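Local structure of acetyltransferase, GNAT family (Streptococcus pneumoniae, 2I79) at the acetyl coenzyme *a site. The protein binds acetyl coenzyme A and, as a GNAT-family acetyltransferase, transfers its acetyl group to an acceptor, which the structure alone does not identify. Residues are numbered along the deposited sequence; one frame, centred on the assembly and turned at random.

The acetyl coenzyme *a site. Residues 29, 31-32, 90-94, 99-105, 126, 132-135, 137-139, 141. With ACO (acetyl coenzyme *a), chain B.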
loop_
_atom_site.group_PDB
_atom_site.type_symbol
_atom_site.label_atom_id
_atom_site.label_comp_id
_atom_site.label_asym_id
_atom_site.label_seq_id
_atom_site.Cartn_x
_atom_site.Cartn_y
_atom_site.Cartn_z
ATOM N N THR A 29 7.553 20.161 3.769
ATOM C CA THR A 29 7.918 19.721 2.422
ATOM C C THR A 29 6.716 19.144 1.745
ATOM O O THR A 29 5.671 18.841 2.405
ATOM C CB THR A 29 9.019 18.614 2.426
ATOM O OG1 THR A 29 8.451 17.354 2.777
ATOM C CG2 THR A 29 10.187 18.920 3.392
ATOM N N PHE A 31 7.483 16.262 -0.035
ATOM C CA PHE A 31 8.221 15.048 -0.376
ATOM C C PHE A 31 7.486 13.745 -0.021
ATOM O O PHE A 31 7.861 12.656 -0.506
ATOM C CB PHE A 31 9.596 15.025 0.304
ATOM C CG PHE A 31 10.614 15.935 -0.319
ATOM C CD1 PHE A 31 10.745 16.047 -1.700
ATOM C CD2 PHE A 31 11.492 16.644 0.479
ATOM C CE1 PHE A 31 11.740 16.890 -2.264
ATOM C CE2 PHE A 31 12.460 17.488 -0.068
ATOM C CZ PHE A 31 12.584 17.609 -1.437
ATOM N N THR A 32 6.444 13.844 0.799
ATOM C CA THR A 32 5.650 12.678 1.163
ATOM C C THR A 32 4.173 12.945 0.912
ATOM O O THR A 32 3.805 14.005 0.439
ATOM C CB THR A 32 5.881 12.292 2.638
ATOM O OG1 THR A 32 5.156 13.179 3.508
ATOM C CG2 THR A 32 7.394 12.320 2.953
ATOM N N LEU A 90 8.119 1.178 5.227
ATOM C CA LEU A 90 8.846 2.131 6.053
ATOM C C LEU A 90 8.431 3.579 5.718
ATOM O O LEU A 90 8.193 3.925 4.550
ATOM C CB LEU A 90 10.371 1.896 5.893
ATOM C CG LEU A 90 11.439 2.339 6.912
ATOM C CD1 LEU A 90 11.349 1.715 8.280
ATOM C CD2 LEU A 90 12.821 1.988 6.343
ATOM N N PHE A 91 8.332 4.405 6.771
ATOM C CA PHE A 91 8.116 5.856 6.673
ATOM C C PHE A 91 8.993 6.560 7.717
ATOM O O PHE A 91 8.921 6.200 8.898
ATOM C CB PHE A 91 6.645 6.182 6.942
ATOM C CG PHE A 91 6.339 7.648 6.965
ATOM C CD1 PHE A 91 6.285 8.381 5.782
ATOM C CD2 PHE A 91 6.116 8.305 8.160
ATOM C CE1 PHE A 91 5.991 9.751 5.797
ATOM C CE2 PHE A 91 5.825 9.672 8.183
ATOM C CZ PHE A 91 5.762 10.393 7.000
ATOM N N ILE A 92 9.793 7.548 7.293
ATOM C CA ILE A 92 10.585 8.402 8.211
ATOM C C ILE A 92 10.409 9.885 7.885
ATOM O O ILE A 92 10.427 10.294 6.724
ATOM C CB ILE A 92 12.114 8.075 8.152
ATOM C CG1 ILE A 92 12.360 6.572 8.353
ATOM C CG2 ILE A 92 12.945 8.876 9.226
ATOM C CD1 ILE A 92 13.851 6.171 8.317
ATOM N N VAL A 93 10.260 10.715 8.909
ATOM C CA VAL A 93 10.291 12.150 8.690
ATOM C C VAL A 93 10.946 12.814 9.885
ATOM O O VAL A 93 10.728 12.395 11.022
ATOM C CB VAL A 93 8.890 12.735 8.402
ATOM C CG1 VAL A 93 7.912 12.387 9.526
ATOM C CG2 VAL A 93 8.980 14.232 8.196
ATOM N N ILE A 94 11.796 13.809 9.580
ATOM C CA ILE A 94 12.540 14.604 10.570
ATOM C C ILE A 94 12.111 16.064 10.376
ATOM O O ILE A 94 11.851 16.492 9.241
ATOM C CB ILE A 94 14.077 14.460 10.397
ATOM C CG1 ILE A 94 14.512 12.982 10.530
ATOM C CG2 ILE A 94 14.848 15.294 11.426
ATOM C CD1 ILE A 94 14.294 12.364 11.922
ATOM N N TRP A 99 17.509 18.609 10.118
ATOM C CA TRP A 99 18.111 17.848 9.044
ATOM C C TRP A 99 19.650 17.907 9.046
ATOM O O TRP A 99 20.269 18.862 9.576
ATOM C CB TRP A 99 17.620 18.354 7.700
ATOM C CG TRP A 99 16.197 18.063 7.371
ATOM C CD1 TRP A 99 15.290 17.281 8.087
ATOM C CD2 TRP A 99 15.502 18.518 6.214
ATOM N NE1 TRP A 99 14.087 17.248 7.422
ATOM C CE2 TRP A 99 14.186 17.990 6.276
ATOM C CE3 TRP A 99 15.864 19.319 5.120
ATOM C CZ2 TRP A 99 13.229 18.256 5.289
ATOM C CZ3 TRP A 99 14.913 19.580 4.133
ATOM C CH2 TRP A 99 13.607 19.057 4.230
ATOM N N ASN A 100 20.241 16.867 8.457
ATOM C CA ASN A 100 21.672 16.748 8.243
ATOM C C ASN A 100 22.523 16.851 9.491
ATOM O O ASN A 100 23.580 17.502 9.483
ATOM C CB ASN A 100 22.123 17.777 7.223
ATOM C CG ASN A 100 21.329 17.700 5.975
ATOM O OD1 ASN A 100 20.668 18.670 5.573
ATOM N ND2 ASN A 100 21.333 16.524 5.364
ATOM N N ASN A 101 22.040 16.225 10.557
ATOM C CA ASN A 101 22.785 16.081 11.782
ATOM C C ASN A 101 22.932 14.611 12.176
ATOM O O ASN A 101 23.455 14.314 13.263
ATOM C CB ASN A 101 22.091 16.868 12.898
ATOM C CG ASN A 101 22.295 18.347 12.764
ATOM O OD1 ASN A 101 23.417 18.836 12.890
ATOM N ND2 ASN A 101 21.236 19.076 12.471
ATOM N N GLY A 102 22.469 13.695 11.320
ATOM C CA GLY A 102 22.543 12.262 11.617
ATOM C C GLY A 102 21.282 11.653 12.238
ATOM O O GLY A 102 21.234 10.470 12.492
ATOM N N LEU A 103 20.240 12.436 12.472
ATOM C CA LEU A 103 19.077 11.899 13.202
ATOM C C LEU A 103 18.299 10.860 12.380
ATOM O O LEU A 103 17.950 9.779 12.886
ATOM C CB LEU A 103 18.153 13.026 13.687
ATOM C CG LEU A 103 16.980 12.539 14.548
ATOM C CD1 LEU A 103 17.428 11.694 15.773
ATOM C CD2 LEU A 103 16.139 13.747 14.954
ATOM N N GLY A 104 18.054 11.185 11.111
ATOM C CA GLY A 104 17.458 10.252 10.155
ATOM C C GLY A 104 18.151 8.894 10.127
ATOM O O GLY A 104 17.485 7.873 10.130
ATOM N N SER A 105 19.485 8.880 10.095
ATOM C CA SER A 105 20.265 7.636 10.109
ATOM C C SER A 105 20.116 6.833 11.378
ATOM O O SER A 105 19.999 5.631 11.328
ATOM C CB SER A 105 21.765 7.914 9.937
ATOM O OG SER A 105 22.032 8.256 8.615
ATOM N N LEU A 126 9.812 0.943 0.638
ATOM C CA LEU A 126 9.117 2.209 0.503
ATOM C C LEU A 126 9.199 2.645 -0.936
ATOM O O LEU A 126 9.848 2.000 -1.743
ATOM C CB LEU A 126 9.753 3.287 1.363
ATOM C CG LEU A 126 11.197 3.736 1.074
ATOM C CD1 LEU A 126 11.308 5.051 1.761
ATOM C CD2 LEU A 126 12.274 2.802 1.569
ATOM N N ASN A 132 13.706 13.468 -4.539
ATOM C CA ASN A 132 14.024 13.585 -3.104
ATOM C C ASN A 132 15.395 12.926 -2.793
ATOM O O ASN A 132 15.490 11.908 -2.131
ATOM C CB ASN A 132 12.853 13.032 -2.255
ATOM C CG ASN A 132 13.041 13.246 -0.757
ATOM O OD1 ASN A 132 14.035 13.840 -0.314
ATOM N ND2 ASN A 132 12.105 12.739 0.031
ATOM N N GLN A 133 16.469 13.537 -3.270
ATOM C CA GLN A 133 17.771 12.863 -3.292
ATOM C C GLN A 133 18.418 12.638 -1.914
ATOM O O GLN A 133 19.206 11.710 -1.731
ATOM C CB GLN A 133 18.746 13.633 -4.167
ATOM C CG GLN A 133 19.620 12.711 -5.001
ATOM C CD GLN A 133 19.048 12.536 -6.371
ATOM O OE1 GLN A 133 19.562 13.121 -7.340
ATOM N NE2 GLN A 133 17.960 11.776 -6.475
ATOM N N ALA A 134 18.102 13.509 -0.962
ATOM C CA ALA A 134 18.520 13.333 0.423
ATOM C C ALA A 134 18.008 11.987 0.924
ATOM O O ALA A 134 18.762 11.204 1.510
ATOM C CB ALA A 134 17.969 14.480 1.289
ATOM N N ALA A 135 16.728 11.736 0.675
ATOM C CA ALA A 135 16.067 10.490 1.063
ATOM C C ALA A 135 16.625 9.309 0.284
ATOM O O ALA A 135 16.883 8.255 0.869
ATOM C CB ALA A 135 14.594 10.590 0.873
ATOM N N HIS A 137 19.502 9.023 -0.991
ATOM C CA HIS A 137 20.826 8.802 -0.413
ATOM C C HIS A 137 20.814 8.113 0.967
ATOM O O HIS A 137 21.626 7.198 1.239
ATOM C CB HIS A 137 21.573 10.123 -0.291
ATOM C CG HIS A 137 22.853 10.002 0.460
ATOM N ND1 HIS A 137 24.017 9.563 -0.129
ATOM C CD2 HIS A 137 23.145 10.212 1.763
ATOM C CE1 HIS A 137 24.981 9.533 0.775
ATOM N NE2 HIS A 137 24.473 9.913 1.935
ATOM N N LEU A 138 19.935 8.593 1.842
ATOM C CA LEU A 138 19.876 8.090 3.197
ATOM C C LEU A 138 19.575 6.604 3.120
ATOM O O LEU A 138 20.274 5.801 3.720
ATOM C CB LEU A 138 18.810 8.833 4.034
ATOM C CG LEU A 138 18.534 8.276 5.459
ATOM C CD1 LEU A 138 19.677 8.547 6.437
ATOM C CD2 LEU A 138 17.240 8.788 6.006
ATOM N N TYR A 139 18.540 6.241 2.373
ATOM C CA TYR A 139 18.151 4.845 2.270
ATOM C C TYR A 139 19.244 3.943 1.640
ATOM O O TYR A 139 19.497 2.836 2.152
ATOM C CB TYR A 139 16.802 4.725 1.568
ATOM C CG TYR A 139 15.642 5.097 2.473
ATOM C CD1 TYR A 139 15.227 4.229 3.486
ATOM C CD2 TYR A 139 14.950 6.287 2.317
ATOM C CE1 TYR A 139 14.140 4.529 4.316
ATOM C CE2 TYR A 139 13.861 6.614 3.158
ATOM C CZ TYR A 139 13.469 5.724 4.155
ATOM O OH TYR A 139 12.394 5.999 4.995
ATOM N N LYS A 141 22.430 4.387 1.793
ATOM C CA LYS A 141 23.406 4.223 2.861
ATOM C C LYS A 141 23.108 3.019 3.773
ATOM O O LYS A 141 24.024 2.377 4.270
ATOM C CB LYS A 141 23.478 5.516 3.686
ATOM C CG LYS A 141 24.535 5.568 4.804
ATOM C CD LYS A 141 24.549 7.005 5.430
ATOM C CE LYS A 141 24.717 7.013 6.983
ATOM N NZ LYS A 141 24.555 8.404 7.600
HETATM N N1A ACO B . 21.381 15.095 -2.032
HETATM C C2A ACO B . 22.083 14.052 -1.540
HETATM N N3A ACO B . 22.331 13.898 -0.224
HETATM C C4A ACO B . 21.876 14.790 0.677
HETATM C C5A ACO B . 21.092 15.938 0.228
HETATM C C6A ACO B . 20.855 16.043 -1.219
HETATM N N6A ACO B . 20.142 17.079 -1.710
HETATM N N7A ACO B . 20.782 16.649 1.314
HETATM C C8A ACO B . 21.326 15.989 2.381
HETATM N N9A ACO B . 21.980 14.882 1.991
HETATM C C1B ACO B . 22.710 13.837 2.764
HETATM C C2B ACO B . 23.572 14.248 3.947
HETATM O O2B ACO B . 24.896 14.608 3.545
HETATM C C3B ACO B . 23.585 12.965 4.737
HETATM O O3B ACO B . 24.405 11.956 4.176
HETATM P P3B ACO B . 25.809 11.498 4.792
HETATM O O7A ACO B . 26.576 12.743 4.376
HETATM O O8A ACO B . 26.203 10.217 4.098
HETATM O O9A ACO B . 25.593 11.287 6.270
HETATM C C4B ACO B . 22.177 12.425 4.532
HETATM O O4B ACO B . 21.754 12.902 3.260
HETATM C C5B ACO B . 21.259 12.883 5.658
HETATM O O5B ACO B . 21.430 11.925 6.710
HETATM P P1A ACO B . 20.831 12.264 8.162
HETATM O O1A ACO B . 21.246 13.649 8.585
HETATM O O2A ACO B . 21.129 11.047 9.014
HETATM O O3A ACO B . 19.263 12.400 7.782
HETATM P P2A ACO B . 18.212 13.590 8.182
HETATM O O4A ACO B . 18.380 14.902 7.409
HETATM O O5A ACO B . 18.199 13.592 9.692
HETATM O O6A ACO B . 16.887 12.831 7.604
HETATM C CBP ACO B . 15.217 12.853 5.816
HETATM C CCP ACO B . 16.675 12.691 6.204
HETATM C CDP ACO B . 15.095 12.561 4.313
HETATM C CEP ACO B . 14.387 11.876 6.662
HETATM C CAP ACO B . 14.772 14.293 6.096
HETATM O OAP ACO B . 15.455 15.236 5.236
HETATM C C9P ACO B . 13.267 14.445 5.954
HETATM O O9P ACO B . 12.540 14.162 6.888
HETATM N N8P ACO B . 12.800 14.913 4.803
HETATM C C7P ACO B . 11.384 15.167 4.512
HETATM C C6P ACO B . 10.501 13.920 4.570
HETATM C C5P ACO B . 11.031 12.836 3.675
HETATM O O5P ACO B . 11.274 13.090 2.513
HETATM N N4P ACO B . 11.214 11.639 4.218
HETATM C C3P ACO B . 11.707 10.487 3.479
HETATM C C2P ACO B . 10.687 9.903 2.512
HETATM S S1P ACO B . 9.311 9.264 3.426
HETATM C C ACO B . 9.437 7.665 3.685
HETATM O O ACO B . 10.362 7.394 4.414
HETATM C CH3 ACO B . 8.451 6.714 3.030
HETATM O O HOH W 1 19.451 14.831 11.440
#
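Strand 87-94 pairs its backbone with the pantetheine arm, while the turn Asn100-Gly102, with Asn100 at positive phi (57°), and the start of helix 103-117 point N-H groups at the diphosphate. This is the GNAT pyrophosphate loop, a variant (Q/R)-x-x-G-x-(G/A) motif from Trp99, in the first position, to Gly104. In the strand, Ile92 O accepts from the pantetheine amide N4P nearly along its C=O axis, and Ile94 N donates to the carbonyl O9P at 2.8 Å. The diphosphate is gripped by the amides of Asn100, Gly102, Gly104 and Ser105, and a water joins the Asn101 and Leu103 amides to O5A; the positive end of the helix dipole would favour the negative diphosphate. Ser105 OG, lying beside its own backbone N, gives O2A a second donor; Lys141 NZ donates to Ser105 OG at 2.7 Å, roughly at right angles to the OG-O2A direction, and would help orient the hydroxyl.

At the thioester, the acetyl carbonyl O is held by two donors, Ile92 N at 2.9 Å and the phenol OH of Tyr139, which arrives tip first; this pair would polarise the carbonyl. Tyr139 occupies the position of the GNAT tyrosine that often serves as general acid towards the leaving thiolate. Leu126 CD1 lies over one face of its ring, towards the rim, and touches the acetyl CH3 at 3.5 Å. Asn132, its CG anti to the backbone N (chi1 -174°), directs ND2 to the pantetheine carbonyl O5P, close to the amide plane, while its CG sits above one face of Phe31.

Trp99 turns one face to the pantetheine hydroxyl OAP, off-centre, and its NE1 is tethered to Ile94 O from above the carbonyl plane. The adenine lies across Ala134, whose CB sits 3.6 Å from the five-membered ring centroid. His137, CG anti to the backbone N, brings NE2 edge-on to the 3'-phosphate O8A at 2.8 Å, in the ring plane; Lys141 NZ forms a salt bridge with O9A at 3.3 Å, weak as a hydrogen bond.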